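DNA repair and recombination protein radB (Thermococcus kodakarensis, PDB 2CVH) probably takes part in DNA repair and homologous recombination; it probably binds DNA and has a very weak ATPase activity, but does not promote strand exchange. Local coordinates at residues G27-A30 with S31-T35; T212-G215 with I216-V219; L62-M65 with A66-G70. All coordinates share one frame; numbering follows the deposited sequence.

Interaction 1. Residues G27-A30 with S31-T35; sequences GPYA and SGKTT
Ser31 turns its side chain back against Pro28 as the loop after strand 22-26 curls into helix 33-44. Its CB lies 3.5 Å from Pro28 CD, a tight carbon contact, and OG faces Pro28 O, although the placing of that oxygen is doubtful and the exact bond lengths to it should not be pressed. A type II turn from Pro28 to Ser31 makes this return possible, with Ala30 taking a positive phi. OG also fills the space where a side chain on residue 27 would go: a CB on Gly27 would collide with it.

Gly32 comes next, at the N-cap position. Its backbone angles would jam any CB against the preceding carbonyl, so glycine suits the bend into the helix.

Lys33 then reaches back to the loop's first carbonyl. Its chain is extended from CG to CE and bent at chi4 (-71°), which brings NZ to Gly27 O at 3.1 Å. The ammonium approaches from above the carbonyl plane, 46° out of it. NZ also stands 4.8 Å from the centroid of the Tyr29 ring in a cation-pi contact, while a water links it weakly to Ala30 N, and Gln154 OE1 is its strongest polar partner.

With Thr34, this is the P-loop (Walker A) of the predicted ATP site. In P-loop ATPases the lysine serves the nucleotide phosphates; here its ammonium is engaged by protein oxygens and the Tyr29 ring, so binding ATP would probably mean exchanging some of these partners.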
ATOM      1  N   GLY A  27       7.345  -3.085  -4.637  1.00 20.11           N
ATOM      2  CA  GLY A  27       7.676  -3.765  -5.873  1.00 20.81           C
ATOM      3  C   GLY A  27       7.834  -2.727  -6.965  1.00 19.79           C
ATOM      4  O   GLY A  27       7.658  -1.538  -6.701  1.00 18.31           O
ATOM      5  N   PRO A  28       8.186  -3.132  -8.198  1.00 23.01           N
ATOM      6  CA  PRO A  28       8.367  -2.220  -9.333  1.00 24.57           C
ATOM      7  C   PRO A  28       7.034  -1.716  -9.898  1.00 24.04           C
ATOM      8  O   PRO A  28       5.957  -2.137  -9.453  1.00 22.69           O
ATOM      9  CB  PRO A  28       9.105  -3.094 -10.342  1.00 25.40           C
ATOM     10  CG  PRO A  28       8.504  -4.428 -10.115  1.00 24.63           C
ATOM     11  CD  PRO A  28       8.412  -4.532  -8.600  1.00 24.10           C
ATOM     12  N   TYR A  29       7.091  -0.801 -10.856  1.00 24.08           N
ATOM     13  CA  TYR A  29       5.851  -0.294 -11.435  1.00 28.01           C
ATOM     14  C   TYR A  29       5.157  -1.426 -12.163  1.00 25.01           C
ATOM     15  O   TYR A  29       5.810  -2.347 -12.645  1.00 29.87           O
ATOM     16  CB  TYR A  29       6.123   0.892 -12.358  1.00 32.51           C
ATOM     17  CG  TYR A  29       6.650   2.068 -11.581  1.00 37.18           C
ATOM     18  CD1 TYR A  29       8.021   2.295 -11.472  1.00 40.62           C
ATOM     19  CD2 TYR A  29       5.783   2.936 -10.914  1.00 38.39           C
ATOM     20  CE1 TYR A  29       8.522   3.359 -10.723  1.00 40.52           C
ATOM     21  CE2 TYR A  29       6.273   4.001 -10.160  1.00 39.37           C
ATOM     22  CZ  TYR A  29       7.643   4.206 -10.071  1.00 39.81           C
ATOM     23  OH  TYR A  29       8.144   5.263  -9.345  1.00 43.86           O
ATOM     24  N   ALA A  30       3.833  -1.398 -12.179  1.00 22.48           N
ATOM     25  CA  ALA A  30       3.050  -2.453 -12.814  1.00 21.22           C
ATOM     26  C   ALA A  30       3.206  -3.793 -12.085  1.00 21.87           C
ATOM     27  O   ALA A  30       2.749  -4.831 -12.578  1.00 20.28           O
ATOM     28  CB  ALA A  30       3.414  -2.592 -14.288  1.00 24.60           C
ATOM     29  N   SER A  31       3.815  -3.766 -10.892  1.00 20.97           N
ATOM     30  CA  SER A  31       3.984  -4.987 -10.091  1.00 18.16           C
ATOM     31  C   SER A  31       2.612  -5.331  -9.549  1.00 16.81           C
ATOM     32  O   SER A  31       2.363  -6.471  -9.146  1.00 18.43           O
ATOM     33  CB  SER A  31       4.961  -4.768  -8.924  1.00 17.51           C
ATOM     34  OG  SER A  31       4.496  -3.785  -7.988  1.00 13.27           O
ATOM     35  N   GLY A  32       1.730  -4.321  -9.503  1.00 14.24           N
ATOM     36  CA  GLY A  32       0.377  -4.531  -9.022  1.00 11.18           C
ATOM     37  C   GLY A  32       0.112  -3.965  -7.638  1.00 12.75           C
ATOM     38  O   GLY A  32      -0.963  -4.197  -7.082  1.00 16.15           O
ATOM     39  N   LYS A  33       1.065  -3.224  -7.070  1.00 15.38           N
ATOM     40  CA  LYS A  33       0.887  -2.661  -5.730  1.00 17.27           C
ATOM     41  C   LYS A  33      -0.241  -1.622  -5.657  1.00 18.35           C
ATOM     42  O   LYS A  33      -1.113  -1.705  -4.783  1.00 19.16           O
ATOM     43  CB  LYS A  33       2.200  -2.141  -5.165  1.00 11.55           C
ATOM     44  CG  LYS A  33       2.908  -1.122  -5.978  1.00 17.30           C
ATOM     45  CD  LYS A  33       4.297  -0.890  -5.398  1.00 17.11           C
ATOM     46  CE  LYS A  33       4.896   0.407  -5.895  1.00 18.69           C
ATOM     47  NZ  LYS A  33       5.285   0.402  -7.322  1.00 21.48           N
ATOM     48  N   THR A  34      -0.266  -0.701  -6.616  1.00 17.33           N
ATOM     49  CA  THR A  34      -1.320   0.304  -6.699  1.00 22.94           C
ATOM     50  C   THR A  34      -2.695  -0.342  -7.001  1.00 21.22           C
ATOM     51  O   THR A  34      -3.716  -0.018  -6.372  1.00 16.58           O
ATOM     52  CB  THR A  34      -0.973   1.339  -7.777  1.00 27.95           C
ATOM     53  OG1 THR A  34       0.340   1.868  -7.503  1.00 27.72           O
ATOM     54  CG2 THR A  34      -2.012   2.486  -7.777  1.00 31.81           C
ATOM     55  N   THR A  35      -2.718  -1.296  -7.922  1.00 16.82           N
ATOM     56  CA  THR A  35      -3.976  -1.954  -8.231  1.00 19.16           C
ATOM     57  C   THR A  35      -4.483  -2.672  -6.993  1.00 17.96           C
ATOM     58  O   THR A  35      -5.679  -2.687  -6.732  1.00 18.35           O
ATOM     59  CB  THR A  35      -3.842  -2.945  -9.435  1.00 21.11           C
ATOM     60  OG1 THR A  35      -3.246  -2.258 -10.537  1.00 25.67           O
ATOM     61  CG2 THR A  35      -5.218  -3.473  -9.886  1.00 15.73           C
TER
HETATM   62  O   HOH W   1       2.756  -0.068  -9.416  1.00 24.81           O

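Interaction 2. Residues T212-G215 with I216-V219; sequences TERG and IEDV
Glu217 lays its carboxylate across the turn so that each oxygen meets a different residue, OE1 going to Thr212 and OE2 to Arg214. Its chain is extended beyond CG, which carries the carboxylate over the turn, and it crosses both partner side chains at roughly a right angle.

Thr212 OG1 donates to Glu217 OE1 at 2.5 Å, OE1 accepting on the lone pair turned away from the other carboxylate oxygen. The same hydroxyl accepts from Arg214 N at 3.1 Å, forming an ST turn, so OG1 relays between the turn backbone and the carboxylate.

Arg214 crosses the Glu217 chain and bends at chi3 (63°), which carries the guanidinium to OE2. The salt bridge is loose in geometry: NH1 lies 3.2 Å from Glu217 OE2, and the two flat groups stand almost perpendicular, 88° apart. NH1 meets OE2 from above the carboxylate plane, 56° out of it. Arg214 CD lies 3.5 Å from Glu217 OE1, and a water joins the charged ends by accepting from NH1 and donating to OE2. An alanine in place of Glu217 would probably leave the Thr212 hydroxyl without its acceptor and the Arg214 guanidinium without its counter-charge here, held less firmly.

On the backbone, Gly215 N bonds to Thr212 O and closes a type I turn, while Thr212 N to Gly215 O completes the hydrogen-bonded pair of the hairpin. Ile216 points the other way from the carboxylate and packs on helix 33-44. Together these features make a tight beta hairpin with a two-residue loop, joining antiparallel strands 206-212 and 215-218, the latter at the edge of the RecA-like sheet.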
ATOM      1  N   THR A 212      -5.625  -7.838 -14.373  1.00 18.69           N
ATOM      2  CA  THR A 212      -6.581  -7.877 -15.469  1.00 21.81           C
ATOM      3  C   THR A 212      -7.374  -6.569 -15.522  1.00 24.09           C
ATOM      4  O   THR A 212      -7.084  -5.624 -14.793  1.00 23.59           O
ATOM      5  CB  THR A 212      -7.589  -9.002 -15.296  1.00 21.95           C
ATOM      6  OG1 THR A 212      -8.472  -8.688 -14.205  1.00 25.26           O
ATOM      7  CG2 THR A 212      -6.883 -10.317 -15.038  1.00 21.73           C
ATOM      8  N   GLU A 213      -8.379  -6.527 -16.389  1.00 26.35           N
ATOM      9  CA  GLU A 213      -9.219  -5.351 -16.521  1.00 27.49           C
ATOM     10  C   GLU A 213     -10.024  -5.153 -15.247  1.00 24.60           C
ATOM     11  O   GLU A 213     -10.384  -4.023 -14.923  1.00 26.09           O
ATOM     12  CB  GLU A 213     -10.165  -5.498 -17.711  1.00 31.64           C
ATOM     13  CG  GLU A 213      -9.533  -5.132 -19.039  1.00 40.84           C
ATOM     14  CD  GLU A 213      -8.768  -6.276 -19.694  1.00 48.72           C
ATOM     15  OE1 GLU A 213      -9.101  -6.602 -20.855  1.00 51.61           O
ATOM     16  OE2 GLU A 213      -7.840  -6.848 -19.071  1.00 49.55           O
ATOM     17  N   ARG A 214     -10.274  -6.246 -14.517  1.00 22.56           N
ATOM     18  CA  ARG A 214     -11.043  -6.185 -13.277  1.00 20.69           C
ATOM     19  C   ARG A 214     -10.212  -5.792 -12.061  1.00 22.54           C
ATOM     20  O   ARG A 214     -10.742  -5.733 -10.951  1.00 28.12           O
ATOM     21  CB  ARG A 214     -11.706  -7.519 -12.973  1.00 18.46           C
ATOM     22  CG  ARG A 214     -12.408  -8.140 -14.138  1.00 24.42           C
ATOM     23  CD  ARG A 214     -13.142  -9.412 -13.727  1.00 29.28           C
ATOM     24  NE  ARG A 214     -14.196  -9.142 -12.750  1.00 34.53           N
ATOM     25  CZ  ARG A 214     -14.625 -10.025 -11.856  1.00 37.35           C
ATOM     26  NH1 ARG A 214     -14.092 -11.238 -11.820  1.00 42.55           N
ATOM     27  NH2 ARG A 214     -15.558  -9.685 -10.972  1.00 37.62           N
ATOM     28  N   GLY A 215      -8.923  -5.531 -12.259  1.00 19.90           N
ATOM     29  CA  GLY A 215      -8.051  -5.173 -11.151  1.00 15.73           C
ATOM     30  C   GLY A 215      -7.003  -6.261 -10.957  1.00 19.43           C
ATOM     31  O   GLY A 215      -6.048  -6.378 -11.730  1.00 16.11           O
ATOM     32  N   ILE A 216      -7.217  -7.109  -9.967  1.00 17.63           N
ATOM     33  CA  ILE A 216      -6.299  -8.192  -9.666  1.00 16.78           C
ATOM     34  C   ILE A 216      -7.131  -9.420  -9.438  1.00 15.83           C
ATOM     35  O   ILE A 216      -8.147  -9.383  -8.752  1.00 14.15           O
ATOM     36  CB  ILE A 216      -5.422  -7.860  -8.437  1.00 21.46           C
ATOM     37  CG1 ILE A 216      -4.185  -7.076  -8.906  1.00 22.27           C
ATOM     38  CG2 ILE A 216      -5.028  -9.132  -7.693  1.00 22.89           C
ATOM     39  CD1 ILE A 216      -3.388  -6.457  -7.790  1.00 27.51           C
ATOM     40  N   GLU A 217      -6.741 -10.503 -10.087  1.00 20.53           N
ATOM     41  CA  GLU A 217      -7.493 -11.743  -9.977  1.00 21.38           C
ATOM     42  C   GLU A 217      -6.623 -12.939  -9.650  1.00 16.02           C
ATOM     43  O   GLU A 217      -5.402 -12.880  -9.744  1.00 14.16           O
ATOM     44  CB  GLU A 217      -8.257 -12.015 -11.293  1.00 17.95           C
ATOM     45  CG  GLU A 217      -9.278 -10.935 -11.605  1.00 21.64           C
ATOM     46  CD  GLU A 217     -10.162 -11.278 -12.780  1.00 21.03           C
ATOM     47  OE1 GLU A 217      -9.942 -10.716 -13.857  1.00 23.19           O
ATOM     48  OE2 GLU A 217     -11.096 -12.086 -12.627  1.00 25.05           O
ATOM     49  N   ASP A 218      -7.272 -13.994  -9.186  1.00 16.91           N
ATOM     50  CA  ASP A 218      -6.579 -15.227  -8.926  1.00 24.42           C
ATOM     51  C   ASP A 218      -6.258 -15.785 -10.307  1.00 27.56           C
ATOM     52  O   ASP A 218      -6.964 -15.508 -11.294  1.00 29.54           O
ATOM     53  CB  ASP A 218      -7.471 -16.179  -8.159  1.00 21.13           C
ATOM     54  CG  ASP A 218      -7.590 -15.789  -6.721  1.00 25.15           C
ATOM     55  OD1 ASP A 218      -6.560 -15.899  -6.038  1.00 22.12           O
ATOM     56  OD2 ASP A 218      -8.674 -15.325  -6.301  1.00 22.91           O
ATOM     57  N   VAL A 219      -5.155 -16.508 -10.396  1.00 28.57           N
ATOM     58  CA  VAL A 219      -4.743 -17.073 -11.665  1.00 31.31           C
ATOM     59  C   VAL A 219      -5.690 -18.188 -12.049  1.00 34.56           C
ATOM     60  O   VAL A 219      -6.538 -18.600 -11.260  1.00 33.66           O
ATOM     61  CB  VAL A 219      -3.324 -17.656 -11.586  1.00 25.93           C
ATOM     62  CG1 VAL A 219      -2.342 -16.574 -11.227  1.00 21.36           C
ATOM     63  CG2 VAL A 219      -3.291 -18.782 -10.563  1.00 28.42           C
TER
HETATM   64  O   HOH W   2     -12.973 -13.127 -14.184  1.00 39.79           O

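Interaction 3. Residues L62-M65 with A66-G70; sequences LVQM and AETRG
The C-terminal end of helix 59-67, closed by a Schellman motif, is where Thr68 folds back onto the carbonyl of Gln64. That oxygen receives two bonds from one residue: Thr68 N at 2.9 Å, nearly in line with the carbonyl, and Thr68 OG1 at 2.7 Å, which comes from above the carbonyl plane. OG1 sits beside its own backbone N (chi1 -40°), and from there it can reach back one turn of the helix.

One residue earlier, Glu67 N donates to Val63 O at 2.8 Å. Their side chains lie side by side and point the same way, Val63 CG1 resting 3.9 Å from Glu67 CD; Pro73 touches both. Ala66 N likewise bonds to Leu62 O, and Ala66 faces helix 73-79. Beyond Thr68, the aliphatic part of Arg69 passes over Met65 O, while its guanidinium has its partner in Arg214. Gly70, with the positive phi of the C-prime residue, gives its N to Glu67 O.

Chemically, Gln64 O is thus taken up by both a backbone N-H and a side-chain hydroxyl, and Glu67 O by Gly70 N, which would help to hold the end of the helix closed.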
ATOM      1  N   LEU A  62      -9.886   2.819 -11.541  1.00 17.34           N
ATOM      2  CA  LEU A  62     -10.808   2.467 -10.461  1.00 14.73           C
ATOM      3  C   LEU A  62     -12.235   2.317 -11.012  1.00 12.79           C
ATOM      4  O   LEU A  62     -12.984   1.436 -10.595  1.00 12.65           O
ATOM      5  CB  LEU A  62     -10.778   3.517  -9.359  1.00 18.42           C
ATOM      6  CG  LEU A  62     -11.734   3.137  -8.226  1.00 22.45           C
ATOM      7  CD1 LEU A  62     -11.104   2.042  -7.360  1.00 22.06           C
ATOM      8  CD2 LEU A  62     -12.072   4.355  -7.401  1.00 27.55           C
ATOM      9  N   VAL A  63     -12.615   3.215 -11.922  1.00 20.60           N
ATOM     10  CA  VAL A  63     -13.931   3.170 -12.585  1.00 21.84           C
ATOM     11  C   VAL A  63     -14.045   1.831 -13.330  1.00 20.81           C
ATOM     12  O   VAL A  63     -15.045   1.122 -13.214  1.00 22.59           O
ATOM     13  CB  VAL A  63     -14.079   4.331 -13.623  1.00 22.23           C
ATOM     14  CG1 VAL A  63     -15.342   4.165 -14.445  1.00 21.05           C
ATOM     15  CG2 VAL A  63     -14.085   5.665 -12.910  1.00 23.02           C
ATOM     16  N   GLN A  64     -13.005   1.486 -14.090  1.00 23.91           N
ATOM     17  CA  GLN A  64     -12.978   0.228 -14.829  1.00 24.00           C
ATOM     18  C   GLN A  64     -13.162  -0.900 -13.849  1.00 26.67           C
ATOM     19  O   GLN A  64     -14.083  -1.712 -13.975  1.00 26.90           O
ATOM     20  CB  GLN A  64     -11.648   0.063 -15.553  1.00 28.67           C
ATOM     21  CG  GLN A  64     -11.563  -1.219 -16.377  1.00 33.85           C
ATOM     22  CD  GLN A  64     -10.290  -1.306 -17.208  1.00 36.55           C
ATOM     23  OE1 GLN A  64     -10.330  -1.668 -18.390  1.00 38.36           O
ATOM     24  NE2 GLN A  64      -9.155  -0.978 -16.597  1.00 33.45           N
ATOM     25  N   MET A  65     -12.325  -0.908 -12.815  1.00 29.98           N
ATOM     26  CA  MET A  65     -12.400  -1.945 -11.793  1.00 27.28           C
ATOM     27  C   MET A  65     -13.785  -2.003 -11.148  1.00 27.13           C
ATOM     28  O   MET A  65     -14.362  -3.078 -11.013  1.00 27.74           O
ATOM     29  CB  MET A  65     -11.315  -1.717 -10.744  1.00 24.87           C
ATOM     30  CG  MET A  65      -9.903  -1.828 -11.313  1.00 24.02           C
ATOM     31  SD  MET A  65      -8.589  -1.363 -10.173  1.00 22.30           S
ATOM     32  CE  MET A  65      -9.210  -2.265  -8.707  1.00 10.58           C
ATOM     33  N   ALA A  66     -14.351  -0.842 -10.814  1.00 28.38           N
ATOM     34  CA  ALA A  66     -15.686  -0.787 -10.182  1.00 27.99           C
ATOM     35  C   ALA A  66     -16.765  -1.379 -11.106  1.00 24.53           C
ATOM     36  O   ALA A  66     -17.503  -2.274 -10.717  1.00 18.77           O
ATOM     37  CB  ALA A  66     -16.039   0.660  -9.812  1.00 20.05           C
ATOM     38  N   GLU A  67     -16.799  -0.908 -12.351  1.00 26.71           N
ATOM     39  CA  GLU A  67     -17.774  -1.365 -13.328  1.00 31.72           C
ATOM     40  C   GLU A  67     -17.693  -2.845 -13.595  1.00 35.97           C
ATOM     41  O   GLU A  67     -18.704  -3.539 -13.484  1.00 34.85           O
ATOM     42  CB  GLU A  67     -17.590  -0.640 -14.658  1.00 32.28           C
ATOM     43  CG  GLU A  67     -18.124   0.750 -14.692  1.00 31.00           C
ATOM     44  CD  GLU A  67     -17.737   1.457 -15.951  1.00 35.53           C
ATOM     45  OE1 GLU A  67     -18.471   2.371 -16.361  1.00 41.75           O
ATOM     46  OE2 GLU A  67     -16.689   1.117 -16.536  1.00 40.05           O
ATOM     47  N   THR A  68     -16.491  -3.320 -13.941  1.00 38.13           N
ATOM     48  CA  THR A  68     -16.267  -4.726 -14.264  1.00 40.22           C
ATOM     49  C   THR A  68     -16.661  -5.689 -13.156  1.00 42.91           C
ATOM     50  O   THR A  68     -16.683  -6.904 -13.361  1.00 48.43           O
ATOM     51  CB  THR A  68     -14.817  -5.018 -14.662  1.00 40.80           C
ATOM     52  OG1 THR A  68     -14.307  -3.958 -15.476  1.00 44.03           O
ATOM     53  CG2 THR A  68     -14.787  -6.266 -15.498  1.00 46.29           C
ATOM     54  N   ARG A  69     -16.970  -5.153 -11.984  1.00 41.24           N
ATOM     55  CA  ARG A  69     -17.384  -5.973 -10.859  1.00 40.37           C
ATOM     56  C   ARG A  69     -18.815  -5.543 -10.472  1.00 41.04           C
ATOM     57  O   ARG A  69     -19.313  -5.861  -9.386  1.00 42.18           O
ATOM     58  CB  ARG A  69     -16.351  -5.793  -9.723  1.00 40.30           C
ATOM     59  CG  ARG A  69     -14.902  -6.078 -10.223  1.00 39.18           C
ATOM     60  CD  ARG A  69     -13.773  -5.577  -9.305  1.00 37.96           C
ATOM     61  NE  ARG A  69     -13.517  -6.518  -8.226  1.00 38.09           N
ATOM     62  CZ  ARG A  69     -12.560  -7.437  -8.239  1.00 37.05           C
ATOM     63  NH1 ARG A  69     -11.731  -7.527  -9.268  1.00 34.09           N
ATOM     64  NH2 ARG A  69     -12.526  -8.357  -7.278  1.00 39.07           N
ATOM     65  N   GLY A  70     -19.475  -4.863 -11.416  1.00 42.48           N
ATOM     66  CA  GLY A  70     -20.828  -4.345 -11.247  1.00 39.76           C
ATOM     67  C   GLY A  70     -21.050  -3.478 -10.022  1.00 40.69           C
ATOM     68  O   GLY A  70     -22.114  -3.565  -9.415  1.00 43.49           O
TER

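Overall arrangement
The three contacts touch one another near the start of helix 33-44. Interactions 2 and 3 are closest, their centres about 11 Å apart: Arg69 NH1 probably bonds to Arg214 O at 2.7 Å, and Gly215 CA packs on Met65 CG. Interaction 1, the predicted ATP site, touches both. Ile216 CD1 comes to 3.4 Å from Gly32 O, so the hairpin packs against the P-loop, and Thr35 CG2 packs against Gly215 C as well as Met65 SD. Interaction 3 meets interaction 1 through this Thr35 contact, the side chain of Met65 being about 8 Å from that of Thr34. Thr35 thus joins all three.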